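Local structure of SsfS6 (Streptomyces sp. SF2575, 4FZR) at residues E92-L96 and W333-R337; R106-R112 and E167-E171; L260-F265 and C362-R366; T129-S133 and S156-K161; A50-M54 and P70-M74. The protein is a Streptomyces protein of the erythromycin biosynthesis protein CIII-like family, built from two Rossmann-like domains in the GT-B fold. One frame throughout, in Å; residues are numbered along the deposited sequence.

Four of the five contacts involve the N-terminal Rossmann-like domain. In chain order contact 5 comes first, joining the end of strand 45-51 to the loop after strand 65-67; contact 1 then opens at the start of helix 93-122 and encloses contacts 2 and 4, while contact 3 lies in the C-terminal domain and its segments alternate with those of contact 1. Contacts 1 and 4 touch, their centres about 13 Å apart, as do contacts 2 and 5, at about 16 Å. Contact 3 lies about 28 Å from contact 1 and about 47 Å from contact 2, centre to centre. Helix 93-122, shared by contacts 1 and 2 and packed against 4 and 5, thus links the N-terminal interior to contact 1, which alone joins the two domains.

Contact 1. Residues E92-L96 and W333-R337; sequences EEKPL and WDSAR
Two helix starts, one from each domain of the GT-B fold, face each other across the interdomain cleft through their side chains. Residues 92-96 enter helix 93-122 and residues 333-337 open helix 333-341; the closest backbone approach is wide, 9.6 Å between the CA atoms of Glu93 and Trp333, so long side chains make the contact, burying 191 Å². The polar part centres on Glu93, whose extended side chain (chi1 and chi2 both t) reaches Arg337, in m at chi1 and t at chi2 and chi3. Glu93 OE1 and Arg337 NH2 form a salt bridge at 2.5 Å; the hydrogen bond within it is weak, at 125°, although the oxygen lies near the guanidinium plane. OE1 of Glu93 also lies 3.3 Å from Trp333 CE3. Beside it, like charges meet: Glu93 OE2 is 3.8 Å from Asp334 OD1, a repulsion that Arg337, bridged to Glu93, probably eases. The apolar part is a single pair: Trp333, chi1 m, brings its six-membered ring to Leu96, with CH2 of Trp333 3.9 Å from CD2 of Leu96. Around this bridge, Asp334 packs on Pro157 before helix 158-167, Leu96 rests on Met89, and Arg337 lies against Glu347 of strand 345-347.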
# COMPACT_ATOMS: atom_id res chain seq x y z
N GLU A 92 30.81 7.48 25.62
CA GLU A 92 31.49 6.37 24.97
C GLU A 92 30.47 5.57 24.17
O GLU A 92 29.33 5.40 24.59
CB GLU A 92 32.20 5.47 25.99
CG GLU A 92 33.35 6.15 26.72
CD GLU A 92 34.21 5.17 27.49
OE1 GLU A 92 34.22 5.24 28.74
OE2 GLU A 92 34.89 4.34 26.85
N GLU A 93 30.89 5.06 23.02
CA GLU A 93 29.98 4.43 22.08
C GLU A 93 29.34 3.14 22.60
O GLU A 93 28.15 2.91 22.41
CB GLU A 93 30.69 4.14 20.76
CG GLU A 93 29.97 3.15 19.87
CD GLU A 93 30.33 3.32 18.41
OE1 GLU A 93 30.80 4.41 18.03
OE2 GLU A 93 30.14 2.35 17.63
N LYS A 94 30.13 2.30 23.26
CA LYS A 94 29.66 0.97 23.66
C LYS A 94 28.56 1.02 24.72
O LYS A 94 27.48 0.47 24.52
CB LYS A 94 30.81 0.10 24.14
CG LYS A 94 30.45 -1.38 24.22
CD LYS A 94 30.54 -1.90 25.65
CE LYS A 94 30.29 -3.40 25.71
NZ LYS A 94 31.26 -4.17 24.87
N PRO A 95 28.82 1.69 25.85
CA PRO A 95 27.75 1.76 26.86
C PRO A 95 26.57 2.59 26.36
O PRO A 95 25.47 2.49 26.92
CB PRO A 95 28.44 2.46 28.04
CG PRO A 95 29.50 3.29 27.41
CD PRO A 95 29.99 2.50 26.23
N LEU A 96 26.79 3.39 25.33
CA LEU A 96 25.72 4.16 24.70
C LEU A 96 24.81 3.23 23.90
O LEU A 96 23.60 3.41 23.86
CB LEU A 96 26.30 5.23 23.77
CG LEU A 96 25.31 6.12 23.03
CD1 LEU A 96 24.36 6.78 24.01
CD2 LEU A 96 26.05 7.17 22.23
N TRP A 333 25.28 5.34 13.31
CA TRP A 333 26.72 5.53 13.15
C TRP A 333 27.35 4.43 12.29
O TRP A 333 28.15 4.71 11.40
CB TRP A 333 27.41 5.56 14.52
CG TRP A 333 27.25 6.86 15.26
CD1 TRP A 333 26.73 8.02 14.77
CD2 TRP A 333 27.62 7.12 16.62
NE1 TRP A 333 26.75 8.99 15.75
CE2 TRP A 333 27.29 8.46 16.89
CE3 TRP A 333 28.20 6.35 17.63
CZ2 TRP A 333 27.52 9.05 18.13
CZ3 TRP A 333 28.43 6.94 18.87
CH2 TRP A 333 28.09 8.28 19.10
N ASP A 334 26.98 3.18 12.58
CA ASP A 334 27.58 2.03 11.91
C ASP A 334 27.28 2.00 10.41
O ASP A 334 28.12 1.58 9.62
CB ASP A 334 27.08 0.73 12.55
CG ASP A 334 27.66 0.50 13.94
OD1 ASP A 334 28.09 1.48 14.58
OD2 ASP A 334 27.67 -0.67 14.38
N SER A 335 26.08 2.44 10.03
CA SER A 335 25.68 2.44 8.63
C SER A 335 26.41 3.52 7.83
O SER A 335 26.68 3.34 6.64
CB SER A 335 24.16 2.61 8.50
OG SER A 335 23.69 3.77 9.16
N ALA A 336 26.73 4.63 8.48
CA ALA A 336 27.44 5.72 7.81
C ALA A 336 28.91 5.36 7.60
O ALA A 336 29.52 5.77 6.62
CB ALA A 336 27.30 7.01 8.61
N ARG A 337 29.47 4.60 8.54
CA ARG A 337 30.84 4.12 8.41
C ARG A 337 30.93 3.16 7.23
O ARG A 337 31.77 3.33 6.34
CB ARG A 337 31.29 3.42 9.69
CG ARG A 337 31.43 4.35 10.88
CD ARG A 337 31.86 3.61 12.14
NE ARG A 337 31.36 4.26 13.35
CZ ARG A 337 31.88 4.10 14.56
NH1 ARG A 337 32.94 3.31 14.75
NH2 ARG A 337 31.36 4.74 15.60

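Contact 2. Residues R106-R112 and E167-E171; sequences RLVLRMR and ELAPE
Within the N-terminal Rossmann-like domain, the middle of helix 93-122 packs beside the junction where helix 158-167 gives way to helix 169-173. Leu168 is both the first residue to leave the earlier helix and the N-cap position of the next, with phi/psi of -94/16. The closest CA atoms, of Arg106 and Glu167, are 7.3 Å apart, and 320 Å² is buried. Arg106 curls through m, t, m at chi1 to chi3, and Glu167 bends at chi2 (t, then p), so that Arg106 NH1 donates a hydrogen bond to Glu167 OE2 at 3.1 Å and 159° as part of a salt bridge. Leu168 (m, t) extends between Val108 (t) and Leu109 (m, t): its CD1 lies 3.9 Å from Val108 CG2 and its CD2 4.1 Å from Leu109 CD2. Glu171, m then p and salt-bridged to Arg82, lies beside Arg112 (p, t, t). Their long charge pair, Arg112 NH2 to Glu171 OE2 at 3.9 Å, is out of the guanidinium plane; instead, Glu171 CG sits over the guanidinium face, 3.6 Å from Arg112 CZ.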
# COMPACT_ATOMS: atom_id res chain seq x y z
N ARG A 106 12.35 -1.17 27.12
CA ARG A 106 11.31 -0.56 27.94
C ARG A 106 10.12 -0.13 27.08
O ARG A 106 9.02 0.05 27.60
CB ARG A 106 11.87 0.63 28.72
CG ARG A 106 12.93 0.24 29.73
CD ARG A 106 13.20 1.36 30.72
NE ARG A 106 13.92 2.48 30.12
CZ ARG A 106 15.25 2.54 30.00
NH1 ARG A 106 16.01 1.54 30.42
NH2 ARG A 106 15.81 3.61 29.44
N LEU A 107 10.36 0.05 25.79
CA LEU A 107 9.28 0.34 24.85
C LEU A 107 8.31 -0.84 24.81
O LEU A 107 7.11 -0.66 24.65
CB LEU A 107 9.83 0.60 23.45
CG LEU A 107 8.81 0.67 22.31
CD1 LEU A 107 7.75 1.73 22.58
CD2 LEU A 107 9.50 0.92 20.97
N VAL A 108 8.86 -2.04 24.97
CA VAL A 108 8.05 -3.25 24.99
C VAL A 108 7.03 -3.23 26.12
O VAL A 108 5.91 -3.70 25.96
CB VAL A 108 8.94 -4.49 25.17
CG1 VAL A 108 8.09 -5.74 25.23
CG2 VAL A 108 9.96 -4.58 24.05
N LEU A 109 7.43 -2.67 27.26
CA LEU A 109 6.59 -2.64 28.45
C LEU A 109 5.36 -1.77 28.26
O LEU A 109 4.33 -1.98 28.89
CB LEU A 109 7.39 -2.12 29.65
CG LEU A 109 8.67 -2.89 30.00
CD1 LEU A 109 9.31 -2.32 31.27
CD2 LEU A 109 8.37 -4.37 30.17
N ARG A 110 5.48 -0.77 27.39
CA ARG A 110 4.36 0.11 27.08
C ARG A 110 3.38 -0.55 26.11
O ARG A 110 2.21 -0.17 26.05
CB ARG A 110 4.87 1.42 26.48
CG ARG A 110 5.93 2.12 27.31
CD ARG A 110 5.35 2.72 28.59
NE ARG A 110 4.62 3.96 28.33
CZ ARG A 110 5.18 5.15 28.18
NH1 ARG A 110 6.50 5.29 28.27
NH2 ARG A 110 4.42 6.22 27.95
N MSE A 111 3.85 -1.55 25.36
CA MSE A 111 3.09 -2.11 24.24
C MSE A 111 2.54 -3.51 24.49
O MSE A 111 1.51 -3.87 23.93
CB MSE A 111 3.98 -2.15 22.99
CG MSE A 111 4.15 -0.82 22.28
SE MSE A 111 5.35 -0.94 20.74
CE MSE A 111 4.96 0.79 19.92
N ARG A 112 3.22 -4.30 25.32
CA ARG A 112 2.95 -5.73 25.37
C ARG A 112 1.52 -6.09 25.76
O ARG A 112 0.94 -7.02 25.19
CB ARG A 112 3.96 -6.44 26.29
CG ARG A 112 3.83 -6.11 27.77
CD ARG A 112 5.03 -6.66 28.54
NE ARG A 112 4.86 -6.59 29.99
CZ ARG A 112 4.61 -7.64 30.78
NH1 ARG A 112 4.49 -8.87 30.28
NH2 ARG A 112 4.48 -7.46 32.08
N GLU A 167 17.28 -6.25 29.41
CA GLU A 167 16.30 -5.43 30.10
C GLU A 167 14.95 -6.15 30.28
O GLU A 167 14.20 -5.86 31.21
CB GLU A 167 16.09 -4.11 29.35
CG GLU A 167 15.19 -3.11 30.05
CD GLU A 167 15.89 -2.37 31.18
OE1 GLU A 167 16.95 -2.85 31.64
OE2 GLU A 167 15.39 -1.31 31.60
N LEU A 168 14.67 -7.10 29.39
CA LEU A 168 13.40 -7.83 29.44
C LEU A 168 13.51 -9.14 30.22
O LEU A 168 12.63 -10.00 30.13
CB LEU A 168 12.91 -8.11 28.02
CG LEU A 168 12.38 -6.91 27.24
CD1 LEU A 168 12.02 -7.34 25.83
CD2 LEU A 168 11.18 -6.30 27.95
N ALA A 169 14.59 -9.28 30.99
CA ALA A 169 14.86 -10.54 31.70
C ALA A 169 13.66 -11.03 32.51
O ALA A 169 13.31 -12.21 32.43
CB ALA A 169 16.10 -10.40 32.58
N PRO A 170 13.03 -10.14 33.29
CA PRO A 170 11.88 -10.58 34.10
C PRO A 170 10.71 -11.12 33.28
O PRO A 170 10.17 -12.16 33.63
CB PRO A 170 11.47 -9.30 34.84
CG PRO A 170 12.69 -8.45 34.85
CD PRO A 170 13.37 -8.73 33.55
N GLU A 171 10.32 -10.41 32.22
CA GLU A 171 9.16 -10.83 31.42
C GLU A 171 9.39 -12.17 30.74
O GLU A 171 8.45 -12.93 30.51
CB GLU A 171 8.80 -9.76 30.39
CG GLU A 171 8.04 -8.57 30.96
CD GLU A 171 8.90 -7.70 31.87
OE1 GLU A 171 10.12 -7.62 31.63
OE2 GLU A 171 8.34 -7.10 32.81

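Contact 3. Residues L260-F265 and C362-R366; sequences LPKLGF and CARIR
An apolar cluster of Leu260, Leu263 and Phe265 against Cys362 and Ala363 forms the centre of this contact, which buries 291 Å². Residues 260-263 make a 3-10 turn after helix 253-259, whereas 362-366 belong to helix 358-367; the nearest CA atoms, of Leu263 and Ala363, are 6.5 Å apart. Cys362 (chi1 m) meets three partners: its SG lies 3.6 Å from Leu260 CD2, while its CB is 3.7 Å from Phe265 CE2 and 4.2 Å from Leu263 CD2. Leu263, in m then p, also sets CD2 3.8 Å from Ala363 CB. Phe265, chi1 m, points its ring at the helix, with CZ 3.6 Å from Arg366 CB, and its edge approaches the backbone O of Cys362, 3.7 Å from CZ. Further out, Gly264 turns the chain with phi/psi of 101/24; a CB there would clash with the carbonyl O of Leu263. At the polar edge Arg366 (t, t, p) folds back so that NH1 donates to Leu263 O at 2.5 Å, with an angle of 130°, tying the exit of the 3-10 turn to the helix. In the C-terminal Rossmann-like domain the contact thus joins the crossover connection between strands 229-231 and 266-269 to helix 358-367, which follows the last strand of the sheet: Leu260, Phe265 and Cys362 reach Leu230 of strand 229-231, and Cys362 also rests on Val305 of strand 303-306 and Val324 of strand 323-325.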
# COMPACT_ATOMS: atom_id res chain seq x y z
N LEU A 260 24.78 25.97 -0.72
CA LEU A 260 25.04 24.81 -1.57
C LEU A 260 24.92 25.08 -3.07
O LEU A 260 25.68 24.51 -3.86
CB LEU A 260 24.14 23.64 -1.17
CG LEU A 260 24.73 22.77 -0.06
CD1 LEU A 260 23.67 21.91 0.60
CD2 LEU A 260 25.86 21.90 -0.62
N PRO A 261 23.97 25.94 -3.47
CA PRO A 261 23.88 26.25 -4.90
C PRO A 261 25.15 26.91 -5.45
O PRO A 261 25.37 26.89 -6.66
CB PRO A 261 22.71 27.23 -4.98
CG PRO A 261 21.87 26.90 -3.79
CD PRO A 261 22.84 26.50 -2.71
N LYS A 262 25.96 27.48 -4.57
CA LYS A 262 27.16 28.20 -5.00
C LYS A 262 28.27 27.24 -5.45
O LYS A 262 29.25 27.66 -6.06
CB LYS A 262 27.64 29.11 -3.87
CG LYS A 262 26.59 30.10 -3.42
CD LYS A 262 26.99 30.80 -2.13
CE LYS A 262 25.91 31.75 -1.64
NZ LYS A 262 26.35 32.53 -0.45
N LEU A 263 28.10 25.96 -5.15
CA LEU A 263 29.04 24.93 -5.60
C LEU A 263 28.67 24.42 -6.99
O LEU A 263 29.34 23.55 -7.54
CB LEU A 263 29.07 23.76 -4.61
CG LEU A 263 29.92 23.96 -3.36
CD1 LEU A 263 29.44 25.14 -2.54
CD2 LEU A 263 29.91 22.69 -2.51
N GLY A 264 27.60 24.97 -7.56
CA GLY A 264 27.17 24.60 -8.90
C GLY A 264 26.00 23.63 -8.88
O GLY A 264 25.78 22.89 -9.84
N PHE A 265 25.24 23.64 -7.78
CA PHE A 265 24.09 22.75 -7.64
C PHE A 265 22.78 23.51 -7.81
O PHE A 265 22.69 24.69 -7.48
CB PHE A 265 24.10 22.07 -6.27
CG PHE A 265 25.16 21.02 -6.11
CD1 PHE A 265 25.18 19.89 -6.91
CD2 PHE A 265 26.14 21.15 -5.14
CE1 PHE A 265 26.15 18.92 -6.75
CE2 PHE A 265 27.11 20.18 -4.97
CZ PHE A 265 27.12 19.07 -5.78
N CYS A 362 30.25 17.74 -0.69
CA CYS A 362 29.45 17.85 -1.90
C CYS A 362 30.31 18.19 -3.11
O CYS A 362 30.12 17.62 -4.19
CB CYS A 362 28.35 18.90 -1.73
SG CYS A 362 27.16 18.50 -0.42
N ALA A 363 31.26 19.10 -2.94
CA ALA A 363 32.17 19.49 -4.02
C ALA A 363 33.08 18.32 -4.38
O ALA A 363 33.39 18.09 -5.55
CB ALA A 363 33.00 20.69 -3.60
N ARG A 364 33.50 17.58 -3.35
CA ARG A 364 34.34 16.40 -3.53
C ARG A 364 33.62 15.37 -4.39
O ARG A 364 34.20 14.81 -5.32
CB ARG A 364 34.67 15.81 -2.16
CG ARG A 364 35.88 14.91 -2.12
CD ARG A 364 36.23 14.57 -0.67
NE ARG A 364 37.20 13.48 -0.56
CZ ARG A 364 37.45 12.83 0.57
NH1 ARG A 364 36.80 13.15 1.69
NH2 ARG A 364 38.34 11.85 0.59
N ILE A 365 32.35 15.13 -4.08
CA ILE A 365 31.53 14.19 -4.83
C ILE A 365 31.19 14.74 -6.21
O ILE A 365 31.13 14.00 -7.19
CB ILE A 365 30.22 13.89 -4.08
CG1 ILE A 365 30.50 12.98 -2.89
CG2 ILE A 365 29.20 13.22 -5.01
CD1 ILE A 365 29.50 13.11 -1.78
N ARG A 366 30.97 16.05 -6.26
CA ARG A 366 30.62 16.73 -7.51
C ARG A 366 31.74 16.62 -8.54
O ARG A 366 31.50 16.75 -9.74
CB ARG A 366 30.32 18.21 -7.22
CG ARG A 366 29.83 19.03 -8.40
CD ARG A 366 30.18 20.50 -8.20
NE ARG A 366 31.63 20.69 -8.13
CZ ARG A 366 32.25 21.67 -7.47
NH1 ARG A 366 31.55 22.58 -6.79
NH2 ARG A 366 33.57 21.74 -7.48

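Contact 4. Residues T129-S133 and S156-K161; sequences TETYS and SPELIK
In the parallel sheet of the N-terminal Rossmann-like domain, the C-terminal end of strand 126-130 turns against the start of helix 158-167. Residues Glu130 to Ser133 form a type I beta turn, closed by Ser133 N to Glu130 O at 2.7 Å and backed by Tyr132 N donating to Glu130 OE2 at 2.7 Å. The closest CA atoms across the contact, of Tyr132 and Lys161, are 6.2 Å apart, and 274 Å² is buried. Tyr132 has by far the largest share. Its chi1 in m and chi2 of -22° carry the ring to the helix start, where Ile160 (m, t) lays CG2 over one face in a CH-pi contact, 3.5 Å from the centroid of the Tyr132 ring and 13° off its normal; Ile160 CD1 is 3.3 Å from Tyr132 OH. The ring also meets Tyr104 of helix 93-122. Thr131, chi1 t, is second: CG2 lies 4.1 Å from Ser156 OG and OG1 3.6 Å from Lys161 CD. Lys161, third, with chi1 and chi2 t but chi3 at 127°, runs past the turn to a salt bridge with Glu149, and its N is 3.9 Å from Tyr132 CE1. Pro157 occupies the N-cap position with phi/psi of -45/130, and Tyr132 OH donates a hydrogen bond to Pro157 O, 3.1 Å away.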
# COMPACT_ATOMS: atom_id res chain seq x y z
N THR A 129 8.19 -8.50 12.39
CA THR A 129 8.66 -7.39 13.20
C THR A 129 10.04 -6.89 12.78
O THR A 129 10.73 -7.50 11.97
CB THR A 129 8.70 -7.79 14.68
OG1 THR A 129 8.86 -6.62 15.50
CG2 THR A 129 9.84 -8.76 14.94
N GLU A 130 10.42 -5.75 13.34
CA GLU A 130 11.72 -5.14 13.10
C GLU A 130 12.67 -5.54 14.23
O GLU A 130 12.25 -5.70 15.38
CB GLU A 130 11.55 -3.62 13.01
CG GLU A 130 12.83 -2.83 12.92
CD GLU A 130 13.23 -2.26 14.27
OE1 GLU A 130 12.36 -1.73 14.98
OE2 GLU A 130 14.43 -2.35 14.61
N THR A 131 13.95 -5.72 13.91
CA THR A 131 14.90 -6.32 14.84
C THR A 131 14.94 -5.70 16.25
O THR A 131 15.25 -6.39 17.21
CB THR A 131 16.34 -6.35 14.26
OG1 THR A 131 17.27 -6.74 15.28
CG2 THR A 131 16.74 -4.99 13.72
N TYR A 132 14.64 -4.41 16.37
CA TYR A 132 14.64 -3.75 17.68
C TYR A 132 13.24 -3.61 18.28
O TYR A 132 13.10 -3.13 19.40
CB TYR A 132 15.31 -2.38 17.60
CG TYR A 132 16.79 -2.41 17.27
CD1 TYR A 132 17.55 -3.55 17.50
CD2 TYR A 132 17.42 -1.29 16.75
CE1 TYR A 132 18.91 -3.57 17.20
CE2 TYR A 132 18.77 -1.31 16.45
CZ TYR A 132 19.51 -2.45 16.68
OH TYR A 132 20.85 -2.46 16.38
N SER A 133 12.22 -4.00 17.53
CA SER A 133 10.86 -4.06 18.06
C SER A 133 10.65 -5.39 18.79
O SER A 133 10.13 -6.34 18.21
CB SER A 133 9.83 -3.92 16.95
OG SER A 133 9.89 -2.63 16.35
N SER A 156 23.11 -3.32 12.14
CA SER A 156 22.36 -3.34 13.39
C SER A 156 23.21 -3.99 14.49
O SER A 156 23.25 -5.21 14.61
CB SER A 156 21.05 -4.11 13.20
OG SER A 156 20.25 -3.52 12.20
N PRO A 157 23.89 -3.16 15.30
CA PRO A 157 24.70 -3.65 16.41
C PRO A 157 23.99 -4.71 17.24
O PRO A 157 22.84 -4.51 17.64
CB PRO A 157 24.91 -2.39 17.26
CG PRO A 157 24.87 -1.27 16.28
CD PRO A 157 23.92 -1.69 15.19
N GLU A 158 24.66 -5.83 17.49
CA GLU A 158 24.11 -6.88 18.33
C GLU A 158 24.04 -6.41 19.78
O GLU A 158 23.30 -6.97 20.59
CB GLU A 158 24.95 -8.16 18.24
CG GLU A 158 26.29 -8.07 18.96
CD GLU A 158 27.16 -9.29 18.74
OE1 GLU A 158 26.62 -10.38 18.46
OE2 GLU A 158 28.40 -9.16 18.86
N LEU A 159 24.80 -5.37 20.09
CA LEU A 159 24.83 -4.79 21.43
C LEU A 159 23.48 -4.19 21.82
O LEU A 159 23.06 -4.28 22.97
CB LEU A 159 25.92 -3.73 21.54
CG LEU A 159 27.21 -4.18 22.21
CD1 LEU A 159 26.98 -4.41 23.69
CD2 LEU A 159 27.77 -5.42 21.54
N ILE A 160 22.81 -3.57 20.85
CA ILE A 160 21.51 -2.97 21.09
C ILE A 160 20.48 -4.06 21.39
O ILE A 160 19.77 -4.00 22.39
CB ILE A 160 21.04 -2.13 19.88
CG1 ILE A 160 21.98 -0.95 19.66
CG2 ILE A 160 19.61 -1.64 20.10
CD1 ILE A 160 21.58 -0.03 18.52
N LYS A 161 20.43 -5.06 20.52
CA LYS A 161 19.50 -6.17 20.68
C LYS A 161 19.73 -6.90 22.00
O LYS A 161 18.78 -7.15 22.75
CB LYS A 161 19.63 -7.13 19.50
CG LYS A 161 18.62 -8.28 19.50
CD LYS A 161 18.38 -8.78 18.08
CE LYS A 161 18.59 -10.28 17.96
NZ LYS A 161 18.98 -10.66 16.58

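Contact 5. Residues A50-M54 and P70-M74; sequences ASENM and PSLDM
Ala50, in strand 45-51 of the N-terminal Rossmann-like domain, pairs through its backbone with Ala66 and Thr68 ahead of residues 70-74, the irregular chain leading to helix 74-78. At Ser51 (chi1 p) CB lies 4.0 Å from Pro70 O and 4.5 Å from Leu72 CB, while OG donates to Asn53 OD1 at 2.7 Å. Residues 52-54 form a 3-10 turn, with Met54 N bonded to Ser51 O at 2.8 Å. Glu52 sets CB 3.7 Å from Ser71 N before its carboxylate leads away; it also packs on Gln216 of the second subunit. Asn53, whose CA is 4.7 Å from that of Ser71, is central. With chi1 p and chi2 -67°, it accepts at OD1 from Leu72 N at 2.9 Å and 151°, and its ND2 gives a weak bond to Leu72 O at 3.3 Å and another bond to Cys24 O; its CB is 3.3 Å from Ser71 OG. One side-chain amide, fixed by Ser51 OG, thus replaces backbone pairing for Leu72, beyond the bonding of Glu52 with Cys69.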
# COMPACT_ATOMS: atom_id res chain seq x y z
N ALA A 50 0.89 -0.91 16.19
CA ALA A 50 1.90 0.06 16.61
C ALA A 50 1.28 1.12 17.53
O ALA A 50 0.09 1.06 17.82
CB ALA A 50 2.54 0.72 15.39
N SER A 51 2.09 2.07 17.97
CA SER A 51 1.60 3.14 18.84
C SER A 51 0.55 3.99 18.12
O SER A 51 0.57 4.13 16.90
CB SER A 51 2.76 4.03 19.31
OG SER A 51 3.35 4.72 18.22
N GLU A 52 -0.38 4.55 18.89
CA GLU A 52 -1.50 5.31 18.35
C GLU A 52 -1.06 6.34 17.32
O GLU A 52 -1.75 6.57 16.32
CB GLU A 52 -2.25 6.01 19.48
CG GLU A 52 -3.44 6.83 19.02
CD GLU A 52 -4.65 5.97 18.70
OE1 GLU A 52 -5.00 5.12 19.55
OE2 GLU A 52 -5.23 6.13 17.61
N ASN A 53 0.08 6.97 17.56
CA ASN A 53 0.55 8.06 16.70
C ASN A 53 1.10 7.59 15.35
O ASN A 53 1.36 8.40 14.47
CB ASN A 53 1.58 8.92 17.43
CG ASN A 53 2.81 8.14 17.86
OD1 ASN A 53 2.74 7.27 18.72
ND2 ASN A 53 3.95 8.48 17.27
N MSE A 54 1.26 6.28 15.20
CA MSE A 54 1.68 5.72 13.92
C MSE A 54 0.49 5.36 13.03
O MSE A 54 0.66 5.00 11.87
CB MSE A 54 2.57 4.49 14.16
CG MSE A 54 3.97 4.82 14.68
SE MSE A 54 5.02 5.86 13.40
CE MSE A 54 4.63 7.67 14.02
N PRO A 70 -0.86 4.35 23.75
CA PRO A 70 -1.10 5.75 23.38
C PRO A 70 0.08 6.36 22.64
O PRO A 70 1.14 5.74 22.57
CB PRO A 70 -1.30 6.43 24.73
CG PRO A 70 -1.74 5.34 25.65
CD PRO A 70 -1.01 4.12 25.19
N SER A 71 -0.10 7.56 22.10
CA SER A 71 0.97 8.24 21.36
C SER A 71 2.28 8.25 22.16
O SER A 71 2.28 8.40 23.38
CB SER A 71 0.54 9.67 21.02
OG SER A 71 1.58 10.37 20.37
N LEU A 72 3.40 8.09 21.46
CA LEU A 72 4.70 7.90 22.10
C LEU A 72 5.84 8.32 21.20
O LEU A 72 5.76 8.19 19.98
CB LEU A 72 4.91 6.42 22.42
CG LEU A 72 4.88 5.93 23.86
CD1 LEU A 72 5.47 4.53 23.93
CD2 LEU A 72 5.61 6.86 24.80
N ASP A 73 6.93 8.80 21.80
CA ASP A 73 8.17 9.00 21.07
C ASP A 73 9.27 8.35 21.87
O ASP A 73 9.12 8.09 23.06
CB ASP A 73 8.42 10.49 20.83
CG ASP A 73 7.37 11.11 19.93
OD1 ASP A 73 6.85 10.39 19.04
OD2 ASP A 73 7.04 12.30 20.11
N MSE A 74 10.38 8.03 21.21
CA MSE A 74 11.43 7.26 21.85
C MSE A 74 12.09 7.94 23.06
O MSE A 74 12.30 7.29 24.08
CB MSE A 74 12.49 6.86 20.82
CG MSE A 74 12.16 5.57 20.08
SE MSE A 74 11.91 4.05 21.29
CE MSE A 74 13.45 4.30 22.46